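Local coordinates for acyl-homoserine-lactone synthase (Mesorhizobium sp. ORS 3359, PDB 6WNS), which probably makes acyl-homoserine lactone quorum-sensing signals by transferring the acyl group of a coenzyme A thioester to S-adenosylmethionine, at residues L6-N11 / H54-L59; L73-E78 / E99-T104; E78-S83 / P94-E99; I138-V143 / L178-P183. All blocks are in the same frame, centred on the assembly; numbering follows the deposited sequence.

Interaction 1: L6-N11 / H54-L59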
loop_
_atom_site.group_PDB
_atom_site.type_symbol
_atom_site.label_atom_id
_atom_site.label_comp_id
_atom_site.label_asym_id
_atom_site.label_seq_id
_atom_site.Cartn_x
_atom_site.Cartn_y
_atom_site.Cartn_z
ATOM N N LEU A 6 3.668 -10.397 -6.049
ATOM C CA LEU A 6 4.741 -9.544 -5.512
ATOM C C LEU A 6 5.670 -9.225 -6.670
ATOM O O LEU A 6 6.367 -10.157 -7.152
ATOM C CB LEU A 6 5.509 -10.276 -4.421
ATOM C CG LEU A 6 6.774 -9.546 -4.014
ATOM C CD1 LEU A 6 6.436 -8.121 -3.522
ATOM C CD2 LEU A 6 7.507 -10.360 -2.984
ATOM N N VAL A 7 5.646 -7.971 -7.112
ATOM C CA VAL A 7 6.548 -7.511 -8.210
ATOM C C VAL A 7 7.667 -6.678 -7.628
ATOM O O VAL A 7 7.404 -5.701 -6.868
ATOM C CB VAL A 7 5.788 -6.754 -9.301
ATOM C CG1 VAL A 7 6.669 -6.577 -10.494
ATOM C CG2 VAL A 7 4.532 -7.542 -9.698
ATOM N N THR A 8 8.882 -7.081 -7.963
ATOM C CA THR A 8 10.109 -6.462 -7.440
ATOM C C THR A 8 11.029 -6.108 -8.589
ATOM O O THR A 8 10.778 -6.486 -9.731
ATOM C CB THR A 8 10.860 -7.410 -6.505
ATOM O OG1 THR A 8 11.443 -8.485 -7.262
ATOM C CG2 THR A 8 9.902 -7.886 -5.443
ATOM N N TRP A 9 12.149 -5.483 -8.270
ATOM C CA TRP A 9 13.191 -5.290 -9.283
ATOM C C TRP A 9 13.548 -6.629 -9.901
ATOM O O TRP A 9 13.772 -6.674 -11.097
ATOM C CB TRP A 9 14.431 -4.654 -8.644
ATOM C CG TRP A 9 15.436 -4.211 -9.652
ATOM C CD1 TRP A 9 16.678 -4.714 -9.908
ATOM C CD2 TRP A 9 15.240 -3.137 -10.581
ATOM N NE1 TRP A 9 17.270 -4.001 -10.916
ATOM C CE2 TRP A 9 16.423 -3.028 -11.343
ATOM C CE3 TRP A 9 14.154 -2.304 -10.856
ATOM C CZ2 TRP A 9 16.572 -2.065 -12.343
ATOM C CZ3 TRP A 9 14.346 -1.321 -11.801
ATOM C CH2 TRP A 9 15.508 -1.238 -12.548
ATOM N N GLU A 10 13.641 -7.714 -9.123
ATOM C CA GLU A 10 14.208 -8.967 -9.629
ATOM C C GLU A 10 13.292 -9.556 -10.699
ATOM O O GLU A 10 13.814 -10.194 -11.599
ATOM C CB GLU A 10 14.398 -9.988 -8.506
ATOM C CG GLU A 10 15.551 -9.687 -7.592
ATOM C CD GLU A 10 15.881 -10.875 -6.697
ATOM O OE1 GLU A 10 17.023 -11.353 -6.722
ATOM O OE2 GLU A 10 14.962 -11.362 -6.014
ATOM N N ASN A 11 11.968 -9.483 -10.552
ATOM C CA ASN A 11 11.041 -10.166 -11.505
ATOM C C ASN A 11 10.314 -9.128 -12.391
ATOM O O ASN A 11 9.276 -9.476 -13.032
ATOM C CB ASN A 11 10.083 -11.126 -10.772
ATOM C CG ASN A 11 9.131 -10.405 -9.848
ATOM O OD1 ASN A 11 9.219 -9.177 -9.657
ATOM N ND2 ASN A 11 8.199 -11.159 -9.289
ATOM N N HIS A 54 14.080 -0.044 -5.522
ATOM C CA HIS A 54 13.797 -0.437 -4.122
ATOM C C HIS A 54 12.322 -0.643 -3.852
ATOM O O HIS A 54 11.975 -1.247 -2.808
ATOM C CB HIS A 54 14.341 0.606 -3.159
ATOM C CG HIS A 54 15.815 0.735 -3.208
ATOM N ND1 HIS A 54 16.641 -0.285 -2.800
ATOM C CD2 HIS A 54 16.609 1.725 -3.688
ATOM C CE1 HIS A 54 17.888 0.059 -3.047
ATOM N NE2 HIS A 54 17.891 1.297 -3.583
ATOM N N ALA A 55 11.441 -0.270 -4.779
ATOM C CA ALA A 55 9.994 -0.439 -4.582
ATOM C C ALA A 55 9.591 -1.899 -4.712
ATOM O O ALA A 55 10.132 -2.626 -5.582
ATOM C CB ALA A 55 9.189 0.450 -5.510
ATOM N N LEU A 56 8.592 -2.269 -3.893
ATOM C CA LEU A 56 7.809 -3.500 -4.007
ATOM C C LEU A 56 6.372 -3.173 -4.384
ATOM O O LEU A 56 5.782 -2.333 -3.751
ATOM C CB LEU A 56 7.834 -4.229 -2.661
ATOM C CG LEU A 56 9.197 -4.310 -1.973
ATOM C CD1 LEU A 56 8.993 -5.035 -0.645
ATOM C CD2 LEU A 56 10.201 -5.051 -2.815
ATOM N N TYR A 57 5.835 -3.894 -5.359
ATOM C CA TYR A 57 4.439 -3.749 -5.841
ATOM C C TYR A 57 3.683 -5.018 -5.460
ATOM O O TYR A 57 4.000 -6.154 -5.859
ATOM C CB TYR A 57 4.423 -3.436 -7.330
ATOM C CG TYR A 57 5.236 -2.214 -7.644
ATOM C CD1 TYR A 57 4.705 -0.953 -7.430
ATOM C CD2 TYR A 57 6.548 -2.318 -8.066
ATOM C CE1 TYR A 57 5.456 0.198 -7.682
ATOM C CE2 TYR A 57 7.332 -1.192 -8.256
ATOM C CZ TYR A 57 6.780 0.074 -8.071
ATOM O OH TYR A 57 7.482 1.204 -8.324
ATOM N N VAL A 58 2.673 -4.809 -4.644
ATOM C CA VAL A 58 1.740 -5.874 -4.223
ATOM C C VAL A 58 0.438 -5.738 -4.991
ATOM O O VAL A 58 -0.393 -4.884 -4.628
ATOM C CB VAL A 58 1.471 -5.799 -2.731
ATOM C CG1 VAL A 58 0.705 -7.044 -2.320
ATOM C CG2 VAL A 58 2.782 -5.669 -1.956
ATOM N N LEU A 59 0.299 -6.530 -6.044
ATOM C CA LEU A 59 -0.778 -6.354 -7.030
ATOM C C LEU A 59 -1.765 -7.517 -6.964
ATOM O O LEU A 59 -1.343 -8.703 -7.058
ATOM C CB LEU A 59 -0.128 -6.222 -8.389
ATOM C CG LEU A 59 0.858 -5.034 -8.472
ATOM C CD1 LEU A 59 1.339 -4.939 -9.870
ATOM C CD2 LEU A 59 0.176 -3.733 -8.001
HETATM O O HOH W 1 12.402 -3.908 -5.609
#

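Interaction 2: L73-E78 / E99-T104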
loop_
_atom_site.group_PDB
_atom_site.type_symbol
_atom_site.label_atom_id
_atom_site.label_comp_id
_atom_site.label_asym_id
_atom_site.label_seq_id
_atom_site.Cartn_x
_atom_site.Cartn_y
_atom_site.Cartn_z
ATOM N N LEU A 73 5.124 -0.949 -1.341
ATOM C CA LEU A 73 5.985 -0.913 -0.139
ATOM C C LEU A 73 7.353 -0.400 -0.560
ATOM O O LEU A 73 7.960 -0.935 -1.571
ATOM C CB LEU A 73 6.087 -2.320 0.422
ATOM C CG LEU A 73 4.859 -2.831 1.156
ATOM C CD1 LEU A 73 5.019 -4.300 1.491
ATOM C CD2 LEU A 73 4.580 -2.016 2.409
ATOM N N VAL A 74 7.895 0.461 0.289
ATOM C CA VAL A 74 9.267 1.008 0.167
ATOM C C VAL A 74 10.037 0.810 1.471
ATOM O O VAL A 74 9.512 1.105 2.543
ATOM C CB VAL A 74 9.123 2.487 -0.197
ATOM C CG1 VAL A 74 10.453 3.195 -0.299
ATOM C CG2 VAL A 74 8.372 2.636 -1.509
ATOM N N PRO A 75 11.308 0.369 1.432
ATOM C CA PRO A 75 12.089 0.204 2.665
ATOM C C PRO A 75 12.187 1.546 3.413
ATOM O O PRO A 75 12.468 2.598 2.818
ATOM C CB PRO A 75 13.457 -0.312 2.181
ATOM C CG PRO A 75 13.445 -0.366 0.705
ATOM C CD PRO A 75 12.101 0.148 0.218
ATOM N N THR A 76 11.874 1.576 4.692
ATOM C CA THR A 76 11.958 2.858 5.443
ATOM C C THR A 76 13.411 3.341 5.557
ATOM O O THR A 76 13.577 4.534 5.840
ATOM C CB THR A 76 11.354 2.805 6.841
ATOM O OG1 THR A 76 11.936 1.718 7.585
ATOM C CG2 THR A 76 9.847 2.763 6.779
ATOM N N LEU A 77 14.417 2.490 5.324
ATOM C CA LEU A 77 15.828 2.940 5.322
ATOM C C LEU A 77 16.098 3.748 4.054
ATOM O O LEU A 77 17.109 4.371 3.978
ATOM C CB LEU A 77 16.792 1.748 5.437
ATOM C CG LEU A 77 16.832 1.009 6.781
ATOM C CD1 LEU A 77 17.823 -0.147 6.725
ATOM C CD2 LEU A 77 17.142 1.935 7.963
ATOM N N GLU A 78 15.251 3.667 3.031
ATOM C CA GLU A 78 15.363 4.501 1.817
ATOM C C GLU A 78 14.473 5.707 2.033
ATOM O O GLU A 78 13.514 5.576 2.788
ATOM C CB GLU A 78 14.790 3.746 0.601
ATOM C CG GLU A 78 15.627 2.573 0.169
ATOM C CD GLU A 78 17.015 2.964 -0.297
ATOM O OE1 GLU A 78 17.177 4.035 -0.979
ATOM O OE2 GLU A 78 17.937 2.211 0.046
ATOM N N GLU A 99 13.460 -3.636 9.173
ATOM C CA GLU A 99 12.330 -4.557 9.523
ATOM C C GLU A 99 11.006 -3.874 9.120
ATOM O O GLU A 99 9.916 -4.503 9.236
ATOM C CB GLU A 99 12.304 -4.920 11.027
ATOM C CG GLU A 99 13.596 -4.620 11.797
ATOM C CD GLU A 99 14.357 -5.819 12.351
ATOM O OE1 GLU A 99 13.989 -6.352 13.449
ATOM O OE2 GLU A 99 15.378 -6.199 11.729
ATOM N N ILE A 100 11.114 -2.610 8.677
ATOM C CA ILE A 100 9.962 -1.660 8.571
ATOM C C ILE A 100 9.885 -1.130 7.143
ATOM O O ILE A 100 10.866 -0.503 6.734
ATOM C CB ILE A 100 10.123 -0.518 9.593
ATOM C CG1 ILE A 100 10.187 -1.051 11.034
ATOM C CG2 ILE A 100 9.025 0.517 9.441
ATOM C CD1 ILE A 100 10.099 0.024 12.107
ATOM N N PHE A 101 8.701 -1.226 6.488
ATOM C CA PHE A 101 8.513 -0.726 5.099
ATOM C C PHE A 101 7.358 0.253 5.128
ATOM O O PHE A 101 6.497 0.157 6.018
ATOM C CB PHE A 101 8.262 -1.851 4.091
ATOM C CG PHE A 101 9.517 -2.527 3.567
ATOM C CD1 PHE A 101 9.764 -2.631 2.198
ATOM C CD2 PHE A 101 10.495 -2.974 4.443
ATOM C CE1 PHE A 101 10.905 -3.271 1.737
ATOM C CE2 PHE A 101 11.628 -3.632 3.985
ATOM C CZ PHE A 101 11.823 -3.778 2.634
ATOM N N GLU A 102 7.384 1.219 4.233
ATOM C CA GLU A 102 6.289 2.219 4.175
ATOM C C GLU A 102 5.313 1.734 3.113
ATOM O O GLU A 102 5.771 1.436 2.014
ATOM C CB GLU A 102 6.817 3.613 3.897
ATOM C CG GLU A 102 5.663 4.571 3.726
ATOM C CD GLU A 102 5.980 5.891 3.087
ATOM O OE1 GLU A 102 6.542 5.872 1.982
ATOM O OE2 GLU A 102 5.653 6.963 3.736
ATOM N N TRP A 103 4.028 1.735 3.467
ATOM C CA TRP A 103 2.841 1.517 2.605
ATOM C C TRP A 103 2.425 2.831 1.941
ATOM O O TRP A 103 2.174 3.828 2.680
ATOM C CB TRP A 103 1.718 0.965 3.466
ATOM C CG TRP A 103 0.449 0.572 2.787
ATOM C CD1 TRP A 103 0.227 0.272 1.476
ATOM C CD2 TRP A 103 -0.790 0.318 3.472
ATOM N NE1 TRP A 103 -1.079 -0.135 1.307
ATOM C CE2 TRP A 103 -1.711 -0.143 2.511
ATOM C CE3 TRP A 103 -1.182 0.351 4.824
ATOM C CZ2 TRP A 103 -3.019 -0.462 2.839
ATOM C CZ3 TRP A 103 -2.476 0.044 5.154
ATOM C CH2 TRP A 103 -3.385 -0.368 4.173
ATOM N N THR A 104 2.349 2.819 0.601
ATOM C CA THR A 104 1.746 3.923 -0.170
ATOM C C THR A 104 0.832 3.300 -1.236
ATOM O O THR A 104 0.957 2.087 -1.541
ATOM C CB THR A 104 2.857 4.827 -0.733
ATOM O OG1 THR A 104 3.847 4.019 -1.386
ATOM C CG2 THR A 104 3.545 5.661 0.329
HETATM O O HOH W 2 14.005 -0.492 5.327
#

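Interaction 3: E78-S83 / P94-E99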
loop_
_atom_site.group_PDB
_atom_site.type_symbol
_atom_site.label_atom_id
_atom_site.label_comp_id
_atom_site.label_asym_id
_atom_site.label_seq_id
_atom_site.Cartn_x
_atom_site.Cartn_y
_atom_site.Cartn_z
ATOM N N GLU A 78 15.251 3.667 3.031
ATOM C CA GLU A 78 15.363 4.501 1.817
ATOM C C GLU A 78 14.473 5.707 2.033
ATOM O O GLU A 78 13.514 5.576 2.788
ATOM C CB GLU A 78 14.790 3.746 0.601
ATOM C CG GLU A 78 15.627 2.573 0.169
ATOM C CD GLU A 78 17.015 2.964 -0.297
ATOM O OE1 GLU A 78 17.177 4.035 -0.979
ATOM O OE2 GLU A 78 17.937 2.211 0.046
ATOM N N PRO A 79 14.684 6.805 1.273
ATOM C CA PRO A 79 13.735 7.911 1.227
ATOM C C PRO A 79 12.339 7.404 0.874
ATOM O O PRO A 79 12.190 6.562 0.001
ATOM C CB PRO A 79 14.301 8.875 0.168
ATOM C CG PRO A 79 15.433 8.160 -0.540
ATOM C CD PRO A 79 15.817 7.023 0.363
ATOM N N HIS A 80 11.346 7.883 1.615
ATOM C CA HIS A 80 9.952 7.453 1.446
ATOM C C HIS A 80 9.023 8.642 1.736
ATOM O O HIS A 80 9.547 9.754 1.983
ATOM C CB HIS A 80 9.702 6.194 2.251
ATOM C CG HIS A 80 9.888 6.374 3.720
ATOM N ND1 HIS A 80 11.160 6.366 4.290
ATOM C CD2 HIS A 80 9.022 6.474 4.746
ATOM C CE1 HIS A 80 11.041 6.471 5.611
ATOM N NE2 HIS A 80 9.763 6.551 5.896
ATOM N N LEU A 81 7.728 8.488 1.483
ATOM C CA LEU A 81 6.800 9.645 1.519
ATOM C C LEU A 81 6.862 10.311 2.911
ATOM O O LEU A 81 6.997 11.543 3.002
ATOM C CB LEU A 81 5.365 9.205 1.242
ATOM C CG LEU A 81 4.371 10.363 1.186
ATOM C CD1 LEU A 81 4.618 11.212 -0.041
ATOM C CD2 LEU A 81 2.961 9.853 1.147
ATOM N N MET A 82 6.840 9.501 3.934
ATOM C CA MET A 82 6.786 10.033 5.323
ATOM C C MET A 82 8.105 10.698 5.633
ATOM O O MET A 82 8.067 11.706 6.372
ATOM C CB MET A 82 6.457 8.971 6.375
ATOM C CG MET A 82 5.896 9.578 7.673
ATOM S SD MET A 82 5.758 8.433 9.045
ATOM C CE MET A 82 4.615 7.223 8.375
ATOM N N SER A 83 9.216 10.200 5.080
ATOM C CA SER A 83 10.529 10.785 5.379
ATOM C C SER A 83 10.731 12.052 4.564
ATOM O O SER A 83 11.252 12.973 5.126
ATOM C CB SER A 83 11.660 9.808 5.207
ATOM O OG SER A 83 12.094 9.715 3.875
ATOM N N PRO A 94 10.293 9.883 11.429
ATOM C CA PRO A 94 9.583 8.678 11.028
ATOM C C PRO A 94 10.379 7.438 11.397
ATOM O O PRO A 94 11.609 7.498 11.531
ATOM C CB PRO A 94 9.444 8.756 9.486
ATOM C CG PRO A 94 10.055 10.077 9.062
ATOM C CD PRO A 94 10.711 10.695 10.278
ATOM N N PRO A 95 9.680 6.318 11.665
ATOM C CA PRO A 95 10.336 5.063 11.979
ATOM C C PRO A 95 11.070 4.502 10.745
ATOM O O PRO A 95 10.508 4.459 9.661
ATOM C CB PRO A 95 9.194 4.181 12.489
ATOM C CG PRO A 95 7.962 4.740 11.823
ATOM C CD PRO A 95 8.216 6.229 11.762
ATOM N N ARG A 96 12.344 4.164 10.938
ATOM C CA ARG A 96 13.305 3.731 9.898
ATOM C C ARG A 96 14.096 2.516 10.412
ATOM O O ARG A 96 14.858 2.637 11.378
ATOM C CB ARG A 96 14.181 4.926 9.496
ATOM C CG ARG A 96 13.383 6.171 9.124
ATOM C CD ARG A 96 14.192 7.253 8.445
ATOM N NE ARG A 96 14.396 6.959 7.039
ATOM C CZ ARG A 96 14.823 7.828 6.123
ATOM N NH1 ARG A 96 15.090 9.075 6.458
ATOM N NH2 ARG A 96 14.966 7.453 4.860
ATOM N N ALA A 97 13.917 1.347 9.813
ATOM C CA ALA A 97 14.566 0.102 10.281
ATOM C C ALA A 97 14.575 -0.805 9.079
ATOM O O ALA A 97 13.758 -0.556 8.214
ATOM C CB ALA A 97 13.764 -0.511 11.404
ATOM N N ALA A 98 15.449 -1.787 9.030
ATOM C CA ALA A 98 15.450 -2.812 7.965
ATOM C C ALA A 98 14.086 -3.555 7.961
ATOM O O ALA A 98 13.667 -3.992 6.853
ATOM C CB ALA A 98 16.613 -3.774 8.172
ATOM N N GLU A 99 13.460 -3.636 9.173
ATOM C CA GLU A 99 12.330 -4.557 9.523
ATOM C C GLU A 99 11.006 -3.874 9.120
ATOM O O GLU A 99 9.916 -4.503 9.236
ATOM C CB GLU A 99 12.304 -4.920 11.027
ATOM C CG GLU A 99 13.596 -4.620 11.797
ATOM C CD GLU A 99 14.357 -5.819 12.351
ATOM O OE1 GLU A 99 13.989 -6.352 13.449
ATOM O OE2 GLU A 99 15.378 -6.199 11.729
#

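Interaction 4: I138-V143 / L178-P183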
loop_
_atom_site.group_PDB
_atom_site.type_symbol
_atom_site.label_atom_id
_atom_site.label_comp_id
_atom_site.label_asym_id
_atom_site.label_seq_id
_atom_site.Cartn_x
_atom_site.Cartn_y
_atom_site.Cartn_z
ATOM N N ILE A 138 9.297 -8.427 6.985
ATOM C CA ILE A 138 8.847 -7.059 7.350
ATOM C C ILE A 138 7.921 -7.282 8.548
ATOM O O ILE A 138 7.080 -8.215 8.434
ATOM C CB ILE A 138 8.079 -6.440 6.174
ATOM C CG1 ILE A 138 8.951 -6.597 4.926
ATOM C CG2 ILE A 138 7.619 -5.020 6.520
ATOM C CD1 ILE A 138 8.623 -5.796 3.753
ATOM N N ARG A 139 8.272 -6.643 9.672
ATOM C CA ARG A 139 7.611 -6.899 10.993
ATOM C C ARG A 139 6.593 -5.777 11.242
ATOM O O ARG A 139 5.479 -6.026 11.896
ATOM C CB ARG A 139 8.667 -6.965 12.088
ATOM C CG ARG A 139 9.799 -7.914 11.749
ATOM C CD ARG A 139 9.558 -9.298 12.308
ATOM N NE ARG A 139 9.532 -9.343 13.767
ATOM C CZ ARG A 139 10.609 -9.391 14.552
ATOM N NH1 ARG A 139 11.823 -9.350 14.030
ATOM N NH2 ARG A 139 10.468 -9.428 15.864
ATOM N N GLN A 140 6.890 -4.582 10.713
ATOM C CA GLN A 140 5.919 -3.472 10.788
ATOM C C GLN A 140 5.836 -2.722 9.446
ATOM O O GLN A 140 6.844 -2.743 8.628
ATOM C CB GLN A 140 6.290 -2.516 11.915
ATOM C CG GLN A 140 6.330 -3.209 13.291
ATOM C CD GLN A 140 6.941 -2.151 14.309
ATOM O OE1 GLN A 140 7.941 -1.583 14.113
ATOM N NE2 GLN A 140 6.199 -1.787 15.354
ATOM N N ILE A 141 4.733 -1.967 9.295
ATOM C CA ILE A 141 4.468 -1.122 8.080
ATOM C C ILE A 141 4.052 0.273 8.551
ATOM O O ILE A 141 3.056 0.328 9.465
ATOM C CB ILE A 141 3.354 -1.724 7.210
ATOM C CG1 ILE A 141 3.778 -3.054 6.591
ATOM C CG2 ILE A 141 2.935 -0.719 6.124
ATOM C CD1 ILE A 141 2.606 -4.002 6.411
ATOM N N SER A 142 4.851 1.332 8.040
ATOM C CA SER A 142 4.520 2.750 8.318
ATOM C C SER A 142 3.632 3.264 7.186
ATOM O O SER A 142 3.736 2.708 6.066
ATOM C CB SER A 142 5.723 3.611 8.533
ATOM O OG SER A 142 6.534 3.670 7.387
ATOM N N VAL A 143 2.745 4.224 7.473
ATOM C CA VAL A 143 1.802 4.740 6.431
ATOM C C VAL A 143 1.297 6.117 6.839
ATOM O O VAL A 143 1.082 6.417 8.044
ATOM C CB VAL A 143 0.659 3.736 6.208
ATOM C CG1 VAL A 143 -0.203 3.592 7.477
ATOM C CG2 VAL A 143 -0.219 4.043 5.011
ATOM N N LEU A 178 2.041 3.361 12.618
ATOM C CA LEU A 178 2.971 2.189 12.554
ATOM C C LEU A 178 2.193 0.889 12.826
ATOM O O LEU A 178 1.586 0.784 13.901
ATOM C CB LEU A 178 4.105 2.392 13.552
ATOM C CG LEU A 178 5.165 1.290 13.482
ATOM C CD1 LEU A 178 5.819 1.328 12.104
ATOM C CD2 LEU A 178 6.205 1.400 14.600
ATOM N N ILE A 179 2.137 -0.033 11.859
ATOM C CA ILE A 179 1.239 -1.229 11.888
ATOM C C ILE A 179 2.088 -2.455 12.193
ATOM O O ILE A 179 3.091 -2.635 11.487
ATOM C CB ILE A 179 0.467 -1.371 10.551
ATOM C CG1 ILE A 179 -0.566 -0.251 10.390
ATOM C CG2 ILE A 179 -0.232 -2.724 10.448
ATOM C CD1 ILE A 179 -0.860 0.130 8.941
ATOM N N ASP A 180 1.723 -3.242 13.226
ATOM C CA ASP A 180 2.311 -4.589 13.434
ATOM C C ASP A 180 1.670 -5.541 12.366
ATOM O O ASP A 180 0.454 -5.719 12.219
ATOM C CB ASP A 180 2.113 -5.118 14.864
ATOM C CG ASP A 180 2.836 -4.255 15.873
ATOM O OD1 ASP A 180 3.747 -3.486 15.437
ATOM O OD2 ASP A 180 2.519 -4.406 17.107
ATOM N N VAL A 181 2.644 -6.306 11.778
ATOM C CA VAL A 181 2.399 -7.450 10.846
ATOM C C VAL A 181 2.353 -8.715 11.711
ATOM O O VAL A 181 3.405 -9.264 11.989
ATOM C CB VAL A 181 3.476 -7.529 9.742
ATOM C CG1 VAL A 181 3.201 -8.659 8.769
ATOM C CG2 VAL A 181 3.637 -6.218 8.979
ATOM N N THR A 182 1.162 -9.100 12.169
ATOM C CA THR A 182 0.954 -10.209 13.125
ATOM C C THR A 182 0.105 -11.302 12.447
ATOM O O THR A 182 -0.808 -10.998 11.591
ATOM C CB THR A 182 0.445 -9.650 14.465
ATOM O OG1 THR A 182 -0.861 -9.047 14.392
ATOM C CG2 THR A 182 1.409 -8.626 15.026
ATOM N N PRO A 183 0.420 -12.598 12.746
ATOM C CA PRO A 183 -0.377 -13.741 12.280
ATOM C C PRO A 183 -1.959 -13.601 12.492
ATOM O O PRO A 183 -2.778 -14.270 11.783
ATOM C CB PRO A 183 0.239 -14.886 13.105
ATOM C CG PRO A 183 1.701 -14.531 13.141
ATOM C CD PRO A 183 1.679 -13.035 13.392
#

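Interaction 1: L6-N11 / H54-L59
Val-7 and Tyr-57 form an antiparallel hydrogen-bonded pair, each giving its N-H to the other's carbonyl. Val-7 N to Tyr-57 O is 2.8 Å, with an almost straight N-H...O angle of 175°. Tyr-57 N to Val-7 O is also 2.8 Å. Their side chains leave the sheet on the same face, with Val-7 CB 4.1 Å from Tyr-57 CB. With CG1 anti to the backbone N (chi1 -168°), Val-7 CG2 lies beside that N and meets Leu-59 CD1 at 4.1 Å. Tyr-57 CD2 lies 3.7 Å from Val-7 O, and the phenol OH is hydrogen-bonded to Asp-51. Leu-6 pairs with Val-58 without hydrogen bonds, and both side chains lie on the opposite face. Leu-6 CA makes a CA-H...O contact of 3.5 Å with Tyr-57 O. Leu-6 CD1 lies 4.2 Å from Leu-56 CB. Beyond the paired residues, Asn-11 ND2 binds Leu-6 O in the amide plane, while OD1 accepts from Thr-8 N. One water bridges Trp-9 N and Ala-55 O where the strands have parted. Strand 4-7 is the outermost strand at this end of the sheet. Helix 16-31 covers the face of Val-7 and Tyr-57, Thr-132 of helix 121-135 touches Leu-6 and Val-58, and strand 69-75 continues the sheet beyond strand 56-60.

Interaction 2: L73-E78 / E99-T104
Thr-76 grips the carbonyl of Ile-100 twice. Its backbone N lies 3.1 Å from Ile-100 O, in the carbonyl plane. Its hydroxyl OG1 donates to Ile-100 O at 2.6 Å from above that plane. A chi1 of 54° sets OG1 between the backbone N and the carbonyl carbon, on the side of this acceptor. OG1 in turn accepts from Ala-97 N. Val-74 and Glu-102 are the antiparallel hydrogen-bonded pair. Val-74 N to Glu-102 O is 2.9 Å, and Glu-102 N to Val-74 O is 2.7 Å. The Glu-102 carboxylate leaves the ladder and takes the N-H groups of Leu-81 and Met-82. Pro-75, which has no N-H to give, pairs with Phe-101 in a non-hydrogen-bonded position. Pro-75 CA stands 3.6 Å above the centre of the Phe-101 ring in a CH-pi contact. Leu-56 of strand 56-60 packs on the same ring. An alanine in place of Phe-101 would probably leave Pro-75 without its aromatic cover and open a gap beside Leu-56. The type I turn from Pro-75 to Glu-78 is closed by Glu-78 N on Pro-75 O. A proline that can give no bond is thus followed by a residue that gives two to one carbonyl.

Interaction 3: E78-S83 / P94-E99
The N-terminal end of helix 81-84 packs on the loop that leads into strand 100-108, with His-80, Met-82 and Ser-83 meeting Pro-94 and Arg-96. His-80 is the N-cap residue. Its backbone N gives a hydrogen bond of 3.0 Å to Ser-83 OG. A chi1 of 62° puts His-80 CG between its backbone N and carbonyl carbon. From there ND1 donates to Glu-78 O at 2.9 Å, close to the ring plane. Ser-83 CB lies over one face of the imidazole, 3.4 Å above it and offset toward the rim. The edge of the same ring faces Arg-96, with His-80 CE1 3.7 Å from Arg-96 NE. Ring and guanidinium planes are 76° apart. Ser-83 CB also lies over one face of the guanidinium, 3.7 Å above it, so the same carbon lies over a face of both flat groups. Arg-96 NE has its hydrogen bond with Thr-76 O. Met-82 and Pro-94 slide past each other in opposite directions, with Met-82 SD 3.7 Å from Pro-94 CB. An alanine in place of His-80 would probably leave Glu-78 O without its imidazole donor and open a gap beside Arg-96 NE. His-80 NE2 is buried by the contact and has no partner in the model. Across the contact the helix end and the loop are therefore joined mainly by packing, while the clear polar bonds run within the helix cap and out to Thr-76.

Interaction 4: I138-V143 / L178-P183
The Gln-140 and Asp-180 side chains lie side by side and point the same way, with amide and carboxylate planes 28° apart. At the amide edge, Gln-140 NE2 gives a hydrogen bond of 3.0 Å to Asp-180 OD1. The acceptor lies in the amide plane, and NE2 meets it nearly in line with its C-O bond. The Leu-178 side chain crosses that of Gln-140 obliquely, with Leu-178 CD2 3.3 Å from Gln-140 NE2. The Leu-178 CD1 methyl comes within 3.9 Å of Gln-140 CB. These side chains share one face of an antiparallel ladder between strands 140-146 and 174-180. The sheet order and the acetyltransferase-like family fit a GNAT-type fold, in which this ladder joins the fifth and seventh strands. Ile-141 and Ile-179 form a hydrogen-bonded pair: Ile-141 N to Ile-179 O is 2.8 Å, and Ile-179 N to Ile-141 O is 2.6 Å. Val-181 N continues the bonding to Arg-139 O at 2.9 Å. Ile-141, on the other face with Ile-179, meets Val-181 CG2 with its CD1 at 3.5 Å, the two side chains crossing at about a right angle. Ala-133 of helix 121-135 packs against both of them.

In the fold
From the N terminus, interaction 1 closes a loop that contains helix 16-31 and sets the edge strand 4-7 against strand 56-60. The chain then runs on to strand 69-75, the next strand of the sheet. Interaction 2 joins that strand to strand 100-108. Interaction 3 is nested inside the loop that interaction 2 closes, shares Glu-78 and Glu-99 with it, and joins the start of helix 81-84 to the loop before strand 100-108. Interaction 4 follows in series. It closes a loop holding helix 149-155 and strand 160-162. No two contacts cross along the chain. Interactions 1, 2 and 4 lie in one seven-stranded sheet, and strands 100-108 and 140-146, parallel neighbours, connect the last two.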